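Local coordinates for putative cell adhesion protein (Bacteroides thetaiotaomicron, PDB 4DGU) that probably serves as a fimbrillin-like pilus subunit in bacterial cell adhesion, and binds zinc ions, at residues R127-V132 / N188-K193; V45-A50 / P84-E89; G75-Y80 / A114-Q119; G197-T202 / K211-E216. All blocks are in the same frame, centred on the assembly; numbering follows the deposited sequence. Where two conformers were deposited one is given.

Contact 1. Residues R127-V132 / N188-K193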
loop_
_atom_site.group_PDB
_atom_site.type_symbol
_atom_site.label_atom_id
_atom_site.label_comp_id
_atom_site.label_asym_id
_atom_site.label_seq_id
_atom_site.Cartn_x
_atom_site.Cartn_y
_atom_site.Cartn_z
ATOM N N ARG A 127 22.172 -2.544 8.172
ATOM C CA ARG A 127 22.740 -2.131 6.878
ATOM C C ARG A 127 22.159 -0.731 6.626
ATOM O O ARG A 127 20.929 -0.591 6.604
ATOM C CB ARG A 127 22.436 -3.124 5.741
ATOM C CG ARG A 127 23.083 -2.758 4.394
ATOM C CD ARG A 127 23.046 -3.895 3.393
ATOM N NE ARG A 127 24.046 -4.927 3.683
ATOM C CZ ARG A 127 23.790 -6.128 4.212
ATOM N NH1 ARG A 127 22.550 -6.493 4.478
ATOM N NH2 ARG A 127 24.779 -6.981 4.448
HETATM N N MSE A 128 23.033 0.306 6.550
HETATM C CA MSE A 128 22.643 1.726 6.422
HETATM C C MSE A 128 22.447 2.142 4.967
HETATM O O MSE A 128 21.766 3.141 4.700
HETATM C CB MSE A 128 23.652 2.658 7.118
HETATM C CG MSE A 128 24.091 2.185 8.517
HETATM SE SE MSE A 128 22.611 1.698 9.690
HETATM C CE MSE A 128 21.693 3.463 9.902
ATOM N N THR A 129 23.049 1.371 4.037
ATOM C CA THR A 129 22.894 1.512 2.589
ATOM C C THR A 129 21.785 0.533 2.128
ATOM O O THR A 129 21.295 -0.273 2.937
ATOM C CB THR A 129 24.217 1.288 1.875
ATOM O OG1 THR A 129 24.770 0.071 2.376
ATOM C CG2 THR A 129 25.207 2.451 2.070
ATOM N N VAL A 130 21.387 0.604 0.835
ATOM C CA VAL A 130 20.282 -0.185 0.288
ATOM C C VAL A 130 20.802 -1.135 -0.819
ATOM O O VAL A 130 21.146 -0.646 -1.891
ATOM C CB VAL A 130 19.117 0.747 -0.222
ATOM C CG1 VAL A 130 17.943 -0.048 -0.800
ATOM C CG2 VAL A 130 18.630 1.697 0.886
ATOM N N PRO A 131 20.882 -2.476 -0.598
ATOM C CA PRO A 131 21.323 -3.372 -1.686
ATOM C C PRO A 131 20.314 -3.434 -2.824
ATOM O O PRO A 131 19.096 -3.256 -2.629
ATOM C CB PRO A 131 21.448 -4.748 -1.016
ATOM C CG PRO A 131 21.251 -4.550 0.416
ATOM C CD PRO A 131 20.551 -3.244 0.617
ATOM N N VAL A 132 20.833 -3.672 -4.023
ATOM C CA VAL A 132 20.036 -3.773 -5.243
ATOM C C VAL A 132 20.217 -5.180 -5.822
ATOM O O VAL A 132 21.352 -5.604 -6.064
ATOM C CB VAL A 132 20.391 -2.667 -6.290
ATOM C CG1 VAL A 132 19.403 -2.690 -7.458
ATOM C CG2 VAL A 132 20.432 -1.280 -5.648
ATOM N N ASN A 188 25.155 -1.312 -3.661
ATOM C CA ASN A 188 24.397 -0.653 -2.606
ATOM C C ASN A 188 24.162 0.794 -2.996
ATOM O O ASN A 188 25.048 1.433 -3.556
ATOM C CB ASN A 188 25.090 -0.749 -1.252
ATOM C CG ASN A 188 24.733 -1.965 -0.447
ATOM O OD1 ASN A 188 24.232 -1.836 0.660
ATOM N ND2 ASN A 188 25.065 -3.176 -0.922
ATOM N N VAL A 189 22.942 1.294 -2.766
ATOM C CA VAL A 189 22.622 2.690 -3.085
ATOM C C VAL A 189 22.375 3.421 -1.772
ATOM O O VAL A 189 22.158 2.793 -0.730
ATOM C CB VAL A 189 21.467 2.871 -4.114
ATOM C CG1 VAL A 189 21.862 2.350 -5.499
ATOM C CG2 VAL A 189 20.162 2.240 -3.633
ATOM N N LEU A 190 22.451 4.743 -1.804
ATOM C CA LEU A 190 22.233 5.492 -0.581
ATOM C C LEU A 190 20.736 5.686 -0.351
ATOM O O LEU A 190 20.006 5.779 -1.343
ATOM C CB LEU A 190 22.978 6.833 -0.601
ATOM C CG LEU A 190 24.503 6.797 -0.803
ATOM C CD1 LEU A 190 25.055 8.193 -0.933
ATOM C CD2 LEU A 190 25.223 6.063 0.346
ATOM N N PRO A 191 20.248 5.668 0.930
ATOM C CA PRO A 191 18.798 5.866 1.177
ATOM C C PRO A 191 18.282 7.195 0.631
ATOM O O PRO A 191 18.857 8.251 0.868
ATOM C CB PRO A 191 18.683 5.836 2.703
ATOM C CG PRO A 191 19.940 5.226 3.188
ATOM C CD PRO A 191 21.000 5.531 2.200
ATOM N N GLN A 192 17.201 7.120 -0.140
ATOM C CA GLN A 192 16.545 8.240 -0.799
ATOM C C GLN A 192 15.151 7.842 -1.232
ATOM O O GLN A 192 14.851 6.649 -1.342
ATOM C CB GLN A 192 17.361 8.711 -2.021
ATOM C CG GLN A 192 17.641 7.612 -3.050
ATOM C CD GLN A 192 18.765 7.966 -3.980
ATOM O OE1 GLN A 192 18.585 8.649 -4.972
ATOM N NE2 GLN A 192 19.954 7.511 -3.677
ATOM N N LYS A 193 14.320 8.838 -1.533
ATOM C CA LYS A 193 12.987 8.614 -2.025
ATOM C C LYS A 193 13.005 8.441 -3.543
ATOM O O LYS A 193 13.569 9.261 -4.270
ATOM C CB LYS A 193 12.051 9.769 -1.605
ATOM C CG LYS A 193 10.651 9.709 -2.225
ATOM C CD LYS A 193 9.577 9.537 -1.181
ATOM C CE LYS A 193 8.208 9.392 -1.802
ATOM N NZ LYS A 193 7.627 10.697 -2.260
#

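Contact 2. Residues V45-A50 / P84-E89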
loop_
_atom_site.group_PDB
_atom_site.type_symbol
_atom_site.label_atom_id
_atom_site.label_comp_id
_atom_site.label_asym_id
_atom_site.label_seq_id
_atom_site.Cartn_x
_atom_site.Cartn_y
_atom_site.Cartn_z
ATOM N N VAL A 45 38.172 -5.878 9.209
ATOM C CA VAL A 45 38.436 -4.838 10.204
ATOM C C VAL A 45 37.194 -3.918 10.318
ATOM O O VAL A 45 36.635 -3.487 9.306
ATOM C CB VAL A 45 39.736 -4.030 9.845
ATOM C CG1 VAL A 45 40.026 -2.915 10.853
ATOM C CG2 VAL A 45 40.944 -4.948 9.706
ATOM N N ILE A 46 36.784 -3.633 11.570
ATOM C CA ILE A 46 35.703 -2.708 11.940
ATOM C C ILE A 46 36.292 -1.605 12.833
ATOM O O ILE A 46 37.304 -1.830 13.504
ATOM C CB ILE A 46 34.498 -3.401 12.659
ATOM C CG1 ILE A 46 34.936 -4.103 13.976
ATOM C CG2 ILE A 46 33.706 -4.330 11.729
ATOM C CD1 ILE A 46 33.902 -4.179 14.986
ATOM N N SER A 47 35.647 -0.427 12.836
ATOM C CA SER A 47 35.966 0.673 13.739
ATOM C C SER A 47 35.025 0.526 14.901
ATOM O O SER A 47 33.815 0.613 14.710
ATOM C CB SER A 47 35.781 2.030 13.065
ATOM O OG SER A 47 36.666 2.155 11.975
HETATM N N MSE A 48 35.546 0.248 16.092
HETATM C CA MSE A 48 34.684 0.075 17.238
HETATM C C MSE A 48 35.043 1.043 18.372
HETATM O O MSE A 48 36.204 1.381 18.545
HETATM C CB MSE A 48 34.763 -1.366 17.708
HETATM C CG MSE A 48 33.765 -1.671 18.776
HETATM SE SE MSE A 48 33.781 -3.502 19.305
HETATM C CE MSE A 48 35.552 -3.610 20.055
ATOM N N ALA A 49 34.031 1.540 19.093
ATOM C CA ALA A 49 34.176 2.448 20.224
ATOM C C ALA A 49 33.127 2.173 21.299
ATOM O O ALA A 49 32.026 1.690 21.009
ATOM C CB ALA A 49 34.045 3.892 19.764
ATOM N N ALA A 50 33.492 2.466 22.544
ATOM C CA ALA A 50 32.569 2.481 23.655
ATOM C C ALA A 50 32.021 3.888 23.675
ATOM O O ALA A 50 32.729 4.822 23.256
ATOM C CB ALA A 50 33.276 2.145 24.954
ATOM N N PRO A 84 32.487 -0.901 6.361
ATOM C CA PRO A 84 33.960 -1.008 6.543
ATOM C C PRO A 84 34.508 0.009 7.573
ATOM O O PRO A 84 33.795 0.949 7.943
ATOM C CB PRO A 84 34.498 -0.732 5.128
ATOM C CG PRO A 84 33.335 -0.965 4.192
ATOM C CD PRO A 84 32.148 -0.493 4.985
ATOM N N ALA A 85 35.759 -0.176 8.039
ATOM C CA ALA A 85 36.407 0.714 9.021
ATOM C C ALA A 85 36.498 2.178 8.524
ATOM O O ALA A 85 36.582 2.425 7.322
ATOM C CB ALA A 85 37.801 0.200 9.354
ATOM N N LEU A 86 36.491 3.135 9.459
ATOM C CA LEU A 86 36.598 4.562 9.164
ATOM C C LEU A 86 38.024 4.989 8.867
ATOM O O LEU A 86 38.975 4.295 9.245
ATOM C CB LEU A 86 36.119 5.391 10.370
ATOM C CG LEU A 86 34.753 5.112 10.962
ATOM C CD1 LEU A 86 34.588 5.869 12.262
ATOM C CD2 LEU A 86 33.647 5.469 9.985
ATOM N N THR A 87 38.160 6.221 8.306
ATOM C CA THR A 87 39.419 6.945 8.086
ATOM C C THR A 87 39.927 7.410 9.476
ATOM O O THR A 87 39.120 7.487 10.416
ATOM C CB THR A 87 39.197 8.114 7.122
ATOM N N ASP A 88 41.251 7.702 9.621
ATOM C CA ASP A 88 41.854 8.127 10.905
ATOM C C ASP A 88 41.201 9.428 11.456
ATOM O O ASP A 88 41.050 9.566 12.676
ATOM C CB ASP A 88 43.379 8.293 10.778
ATOM N N GLU A 89 40.773 10.341 10.542
ATOM C CA GLU A 89 40.090 11.604 10.848
ATOM C C GLU A 89 38.646 11.371 11.375
ATOM O O GLU A 89 38.246 12.046 12.331
ATOM C CB GLU A 89 40.061 12.514 9.605
HETATM O O HOH W 1 37.454 -2.224 7.150
#

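Contact 3. Residues G75-Y80 / A114-Q119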
loop_
_atom_site.group_PDB
_atom_site.type_symbol
_atom_site.label_atom_id
_atom_site.label_comp_id
_atom_site.label_asym_id
_atom_site.label_seq_id
_atom_site.Cartn_x
_atom_site.Cartn_y
_atom_site.Cartn_z
ATOM N N GLY A 75 28.406 -0.676 35.067
ATOM C CA GLY A 75 27.243 -1.546 34.966
ATOM C C GLY A 75 27.122 -2.150 33.586
ATOM O O GLY A 75 27.390 -3.339 33.407
ATOM N N THR A 76 26.648 -1.350 32.617
ATOM C CA THR A 76 26.520 -1.748 31.223
ATOM C C THR A 76 27.251 -0.750 30.336
ATOM O O THR A 76 27.189 0.457 30.573
ATOM C CB THR A 76 25.063 -1.930 30.743
ATOM O OG1 THR A 76 24.397 -0.680 30.683
ATOM C CG2 THR A 76 24.280 -2.914 31.570
ATOM N N VAL A 77 27.931 -1.282 29.304
ATOM C CA VAL A 77 28.703 -0.540 28.304
ATOM C C VAL A 77 28.016 -0.660 26.964
ATOM O O VAL A 77 27.644 -1.762 26.538
ATOM C CB VAL A 77 30.173 -1.060 28.211
ATOM C CG1 VAL A 77 31.017 -0.169 27.305
ATOM C CG2 VAL A 77 30.813 -1.156 29.583
ATOM N N THR A 78 27.917 0.465 26.260
ATOM C CA THR A 78 27.366 0.480 24.915
ATOM C C THR A 78 28.537 0.626 23.942
ATOM O O THR A 78 29.355 1.533 24.095
ATOM C CB THR A 78 26.319 1.583 24.763
ATOM O OG1 THR A 78 25.357 1.426 25.797
ATOM C CG2 THR A 78 25.632 1.543 23.415
ATOM N N PHE A 79 28.603 -0.280 22.944
ATOM C CA PHE A 79 29.596 -0.269 21.894
ATOM C C PHE A 79 28.932 0.139 20.575
ATOM O O PHE A 79 27.744 -0.085 20.398
ATOM C CB PHE A 79 30.285 -1.629 21.764
ATOM C CG PHE A 79 31.058 -2.041 22.982
ATOM C CD1 PHE A 79 32.367 -1.616 23.171
ATOM C CD2 PHE A 79 30.480 -2.862 23.951
ATOM C CE1 PHE A 79 33.076 -1.976 24.317
ATOM C CE2 PHE A 79 31.188 -3.230 25.079
ATOM C CZ PHE A 79 32.484 -2.780 25.257
ATOM N N TYR A 80 29.709 0.774 19.680
ATOM C CA TYR A 80 29.313 1.269 18.368
ATOM C C TYR A 80 30.343 0.835 17.375
ATOM O O TYR A 80 31.531 0.914 17.675
ATOM C CB TYR A 80 29.189 2.796 18.371
ATOM C CG TYR A 80 28.163 3.310 19.352
ATOM C CD1 TYR A 80 26.809 3.323 19.032
ATOM C CD2 TYR A 80 28.541 3.754 20.621
ATOM C CE1 TYR A 80 25.856 3.793 19.933
ATOM C CE2 TYR A 80 27.599 4.243 21.525
ATOM C CZ TYR A 80 26.254 4.262 21.176
ATOM O OH TYR A 80 25.301 4.698 22.069
ATOM N N ALA A 114 26.673 -4.499 26.744
ATOM C CA ALA A 114 27.300 -5.587 27.467
ATOM C C ALA A 114 27.725 -5.160 28.860
ATOM O O ALA A 114 27.918 -3.980 29.126
ATOM C CB ALA A 114 28.519 -6.089 26.691
ATOM N N ALA A 115 27.878 -6.128 29.745
ATOM C CA ALA A 115 28.330 -5.898 31.092
ATOM C C ALA A 115 29.817 -6.164 31.148
ATOM O O ALA A 115 30.244 -7.205 30.656
ATOM C CB ALA A 115 27.589 -6.811 32.062
ATOM N N PRO A 116 30.640 -5.253 31.714
ATOM C CA PRO A 116 32.085 -5.533 31.803
ATOM C C PRO A 116 32.346 -6.885 32.448
ATOM O O PRO A 116 31.656 -7.252 33.395
ATOM C CB PRO A 116 32.615 -4.379 32.655
ATOM C CG PRO A 116 31.644 -3.284 32.415
ATOM C CD PRO A 116 30.312 -3.944 32.306
ATOM N N GLY A 117 33.284 -7.638 31.885
ATOM C CA GLY A 117 33.602 -8.981 32.364
ATOM C C GLY A 117 33.025 -10.092 31.503
ATOM O O GLY A 117 33.436 -11.236 31.647
ATOM N N SER A 118 32.065 -9.774 30.611
ATOM C CA SER A 118 31.466 -10.717 29.652
ATOM C C SER A 118 32.529 -11.214 28.689
ATOM O O SER A 118 33.320 -10.400 28.196
ATOM C CB SER A 118 30.351 -10.049 28.859
ATOM O OG SER A 118 29.340 -9.570 29.726
ATOM N N GLN A 119 32.552 -12.530 28.424
ATOM C CA GLN A 119 33.569 -13.094 27.536
ATOM C C GLN A 119 33.269 -12.761 26.071
ATOM O O GLN A 119 34.215 -12.586 25.307
ATOM C CB GLN A 119 33.731 -14.614 27.742
ATOM C CG GLN A 119 34.932 -15.264 27.026
ATOM C CD GLN A 119 36.251 -14.564 27.268
ATOM O OE1 GLN A 119 36.911 -14.762 28.299
ATOM N NE2 GLN A 119 36.677 -13.757 26.297
#

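Contact 4. Residues G197-T202 / K211-E216. With ZN (zinc ion), chain F.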
loop_
_atom_site.group_PDB
_atom_site.type_symbol
_atom_site.label_atom_id
_atom_site.label_comp_id
_atom_site.label_asym_id
_atom_site.label_seq_id
_atom_site.Cartn_x
_atom_site.Cartn_y
_atom_site.Cartn_z
ATOM N N GLY A 197 6.499 5.961 -10.882
ATOM C CA GLY A 197 6.671 6.288 -12.293
ATOM C C GLY A 197 7.977 6.989 -12.641
ATOM O O GLY A 197 8.139 7.458 -13.775
ATOM N N GLU A 198 8.914 7.093 -11.684
ATOM C CA GLU A 198 10.210 7.746 -11.924
ATOM C C GLU A 198 11.035 6.776 -12.766
ATOM O O GLU A 198 11.208 5.615 -12.382
ATOM C CB GLU A 198 10.903 8.133 -10.589
ATOM C CG GLU A 198 11.948 9.247 -10.671
ATOM C CD GLU A 198 12.563 9.745 -9.358
ATOM O OE1 GLU A 198 12.102 9.348 -8.260
ATOM O OE2 GLU A 198 13.509 10.563 -9.436
ATOM N N GLU A 199 11.462 7.233 -13.953
ATOM C CA GLU A 199 12.203 6.431 -14.930
ATOM C C GLU A 199 13.671 6.399 -14.574
ATOM O O GLU A 199 14.504 6.919 -15.312
ATOM C CB GLU A 199 11.989 6.982 -16.344
ATOM C CG GLU A 199 10.528 7.230 -16.666
ATOM C CD GLU A 199 10.263 7.833 -18.026
ATOM O OE1 GLU A 199 11.193 7.854 -18.860
ATOM O OE2 GLU A 199 9.134 8.318 -18.251
ATOM N N ILE A 200 13.993 5.744 -13.456
ATOM C CA ILE A 200 15.339 5.678 -12.919
ATOM C C ILE A 200 16.193 4.580 -13.566
ATOM O O ILE A 200 17.409 4.728 -13.619
ATOM C CB ILE A 200 15.350 5.567 -11.364
ATOM C CG1 ILE A 200 14.612 4.338 -10.850
ATOM C CG2 ILE A 200 14.798 6.832 -10.719
ATOM C CD1 ILE A 200 15.230 3.746 -9.569
ATOM N N GLY A 201 15.580 3.524 -14.063
ATOM C CA GLY A 201 16.329 2.411 -14.614
ATOM C C GLY A 201 16.346 2.250 -16.114
ATOM O O GLY A 201 15.477 2.752 -16.837
ATOM N N THR A 202 17.384 1.551 -16.576
ATOM C CA THR A 202 17.607 1.197 -17.972
ATOM C C THR A 202 18.219 -0.186 -18.047
ATOM O O THR A 202 19.026 -0.557 -17.200
ATOM C CB THR A 202 18.476 2.230 -18.760
ATOM O OG1 THR A 202 19.671 2.548 -18.046
ATOM C CG2 THR A 202 17.745 3.500 -19.090
ATOM N N LYS A 211 13.358 1.035 -20.686
ATOM C CA LYS A 211 13.203 1.706 -19.400
ATOM C C LYS A 211 12.651 0.740 -18.353
ATOM O O LYS A 211 11.906 -0.192 -18.669
ATOM C CB LYS A 211 12.297 2.944 -19.542
ATOM C CG LYS A 211 12.914 4.042 -20.411
ATOM C CD LYS A 211 11.899 5.106 -20.764
ATOM C CE LYS A 211 12.531 6.327 -21.376
ATOM N NZ LYS A 211 11.520 7.382 -21.643
ATOM N N ILE A 212 13.070 0.943 -17.111
ATOM C CA ILE A 212 12.649 0.215 -15.915
ATOM C C ILE A 212 12.266 1.316 -14.903
ATOM O O ILE A 212 13.114 2.121 -14.539
ATOM C CB ILE A 212 13.739 -0.768 -15.372
ATOM C CG1 ILE A 212 14.314 -1.708 -16.444
ATOM C CG2 ILE A 212 13.223 -1.556 -14.189
ATOM C CD1 ILE A 212 15.735 -2.312 -16.031
ATOM N N SER A 213 11.006 1.407 -14.504
ATOM C CA SER A 213 10.606 2.479 -13.598
ATOM C C SER A 213 9.950 1.931 -12.352
ATOM O O SER A 213 9.504 0.772 -12.313
ATOM C CB SER A 213 9.650 3.446 -14.293
ATOM O OG SER A 213 10.186 3.881 -15.530
ATOM N N ALA A 214 9.874 2.788 -11.320
ATOM C CA ALA A 214 9.222 2.415 -10.079
ATOM C C ALA A 214 7.725 2.469 -10.283
ATOM O O ALA A 214 7.223 3.359 -10.967
ATOM C CB ALA A 214 9.655 3.340 -8.949
ATOM N N VAL A 215 7.024 1.493 -9.740
ATOM C CA VAL A 215 5.574 1.412 -9.846
ATOM C C VAL A 215 4.932 2.199 -8.724
ATOM O O VAL A 215 3.853 2.754 -8.895
ATOM C CB VAL A 215 5.054 -0.051 -9.881
ATOM C CG1 VAL A 215 5.331 -0.693 -11.234
ATOM C CG2 VAL A 215 5.643 -0.903 -8.742
ATOM N N GLU A 216 5.602 2.248 -7.576
ATOM C CA GLU A 216 5.143 2.919 -6.358
ATOM C C GLU A 216 6.255 3.784 -5.736
ATOM O O GLU A 216 7.429 3.638 -6.080
ATOM C CB GLU A 216 4.664 1.846 -5.348
ATOM C CG GLU A 216 3.701 2.364 -4.288
ATOM C CD GLU A 216 2.463 3.096 -4.787
ATOM O OE1 GLU A 216 1.591 2.434 -5.402
ATOM O OE2 GLU A 216 2.333 4.314 -4.511
HETATM ZN ZN ZN F . 8.338 7.967 -20.253
HETATM O O HOH W 2 8.756 6.032 -21.395
#

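Contact 1. Residues R127-V132 / N188-K193
A short antiparallel strand pair, Val130 and Pro131 against Val189 and Asn188, joins strand 188-189 to the long, broken strand 120-135. Val130 and Val189 form the hydrogen-bonded pair: Val130 N gives to Val189 O at 2.8 Å, and Val189 N returns a bond to Val130 O. Pro131 and Asn188 follow as the non-hydrogen-bonded pair, their CA atoms 4.2 Å apart.

The side-chain hydrogen bond of the contact is at the Asn188 amide. Thr129 OG1 donates to Asn188 OD1 at 2.6 Å, tilted 27° from the carbonyl plane; a chi1 of 50° sets that hydroxyl between the backbone N and the carbonyl carbon. The same OG1 also bonds His107 N, and Asn188 ND2 bonds Thr186 O, so both ends of the amide are held and its rotation is fixed. Arg127 passes OD1 with CD at 3.6 Å, but its guanidinium forms a salt bridge with Glu106.

The valines lie on the other face of this sheet, where, in this fimbrillin-like protein, it packs against strand 147-159: Val132 reaches Leu150 and Val189 reaches Leu152. Within the contact, Val189 CG2 meets Val130 CB at 3.9 Å, while Val189 CG1 meets Val132 CG2, also at 3.9 Å, those two side chains crossing at about a right angle. Beyond the paired residues, Pro191 CG lies 3.2 Å from the carbonyl oxygen Met128 O.

Contact 2. Residues V45-A50 / P84-E89
Ile46 and Ala85 mark the closest backbone approach, CA to CA 4.6 Å, and no direct main-chain hydrogen bond links strand 45-50 to the segment 84-89. A water fills that role beside them, donating to Val45 O at 2.6 Å and accepting from Ala85 N at 2.8 Å.

The direct bond comes from a side chain. Leu86 N donates to Ser47 OG over 2.7 Å with an N-H...O angle of 164°; a chi1 of -63° holds OG anti to the carbonyl carbon, where it also lies 3.3 Å from Ala85 CA. Leu86 CG packs against Ser47 CB at 3.9 Å, and Val45 CG1 touches Ala85 CB at 4.1 Å. An alanine at Ser47 would probably leave Leu86 N without this acceptor and open a small gap beside Ala85.

Ile46 CB points away, its side chain packing on Phe58, Ala81 and Tyr83, while Ser47 pairs by its backbone with His82 of strand 77-83. The segment leaves that same strand through a cis peptide before Pro84, whose ring touches the zinc-binding His107. Both polar links end on backbone N-H groups, so they bear on the path of the chain at 85-86 whatever its side chains, one of them only through a water.

Contact 3. Residues G75-Y80 / A114-Q119
Val77 and Ala114 form an antiparallel hydrogen-bonded pair through two main-chain bonds. Val77 N donates to Ala114 O at 2.7 Å with an almost straight N-H...O angle of 177°, and Ala114 N returns a bond to Val77 O at 2.9 Å.

Weaker C-H...O contacts extend the pairing: Thr76 CA lies 3.4 Å from Ala114 O, and Ala115 CA faces Gly75 O, which Pro116 CD approaches to 3.2 Å.

Apolar contacts involve Val77 and Phe79. With CG1 anti to the backbone N (chi1 -173°), Val77 lays that methyl over one face of the Phe79 ring, toward the rim, and its CG2 meets Pro116 CG at 3.6 Å. Ala114 CB comes instead to the edge of the Phe79 ring, 4.2 Å from CE2.

Turn bonds shape the segment 114-119. Ala115 to Ser118 is a type II beta turn in which Ala115 O accepts both Ser118 N and Ser118 OG, the hydroxyl at 2.7 Å on a lone pair; Gly117 holds the positive phi of the turn.

The contact thus closes the outer end of the pairing between strands 77-83 and 108-114, with strand 45-50 on the other flank of strand 77-83, Phe14 and Val121 against Phe79, and strand 120-135 following the turn.

Contact 4. Residues G197-T202 / K211-E216
Buried Gly201 and Ile212 form the tight part of this contact: Gly201 N donates to Ile212 O at 2.9 Å and Ile212 N to Gly201 O at 3.0 Å, the latter from 68° out of the carbonyl plane. Pairing resumes where Gly197 N bonds Ala214 O at 2.7 Å, after an inverse gamma turn centred on Glu199.

By contrast, partly exposed Glu199 and Lys211 cross obliquely, meeting near their far ends beside a water and zinc. Lys211 NZ forms a salt bridge with Glu199 OE1 at 2.8 Å, on the syn side, 28° out of the carboxylate plane. Glu199 OE2 binds zinc at 2.2 Å and accepts from Lys233 NZ of the second subunit; Glu137 of that subunit is another ligand, and a water 2.3 Å from the zinc accepts from Lys211 NZ at 3.1 Å. An alanine at Lys211 would probably leave Glu199 OE1 without its charged mate and the zinc-bound water without this donor, although the metal would still hold OE2.

The hairpin joins strand 147-159 through backbone bonds between Thr202 and Glu149, Ile212 packs on Val148, and residues 212-214 pair in parallel with a strand of the second subunit, continuing the sheet across the interface.

Overall arrangement
From the N terminus, strand 45-50 opens contact 2, and residues 75-80 open contact 3 before residues 84-89 close contact 2; residues 114-119 then close contact 3, so the two loops cross. They touch directly, Ala49 O probably hydrogen-bonded to Tyr80 N at 2.8 Å, because strands 45-50 and 77-83 are neighbours in the mixed sheet. Contact 1 follows in series and closes a longer loop, from 127-132 to 188-193, adding strand 188-189 to that sheet near the centre of the chain. Contact 4 comes last, a hairpin of the other large sheet; it touches contact 1 by packing between Lys193 and Glu198, on the opposite side of the chain's centre from contacts 2 and 3.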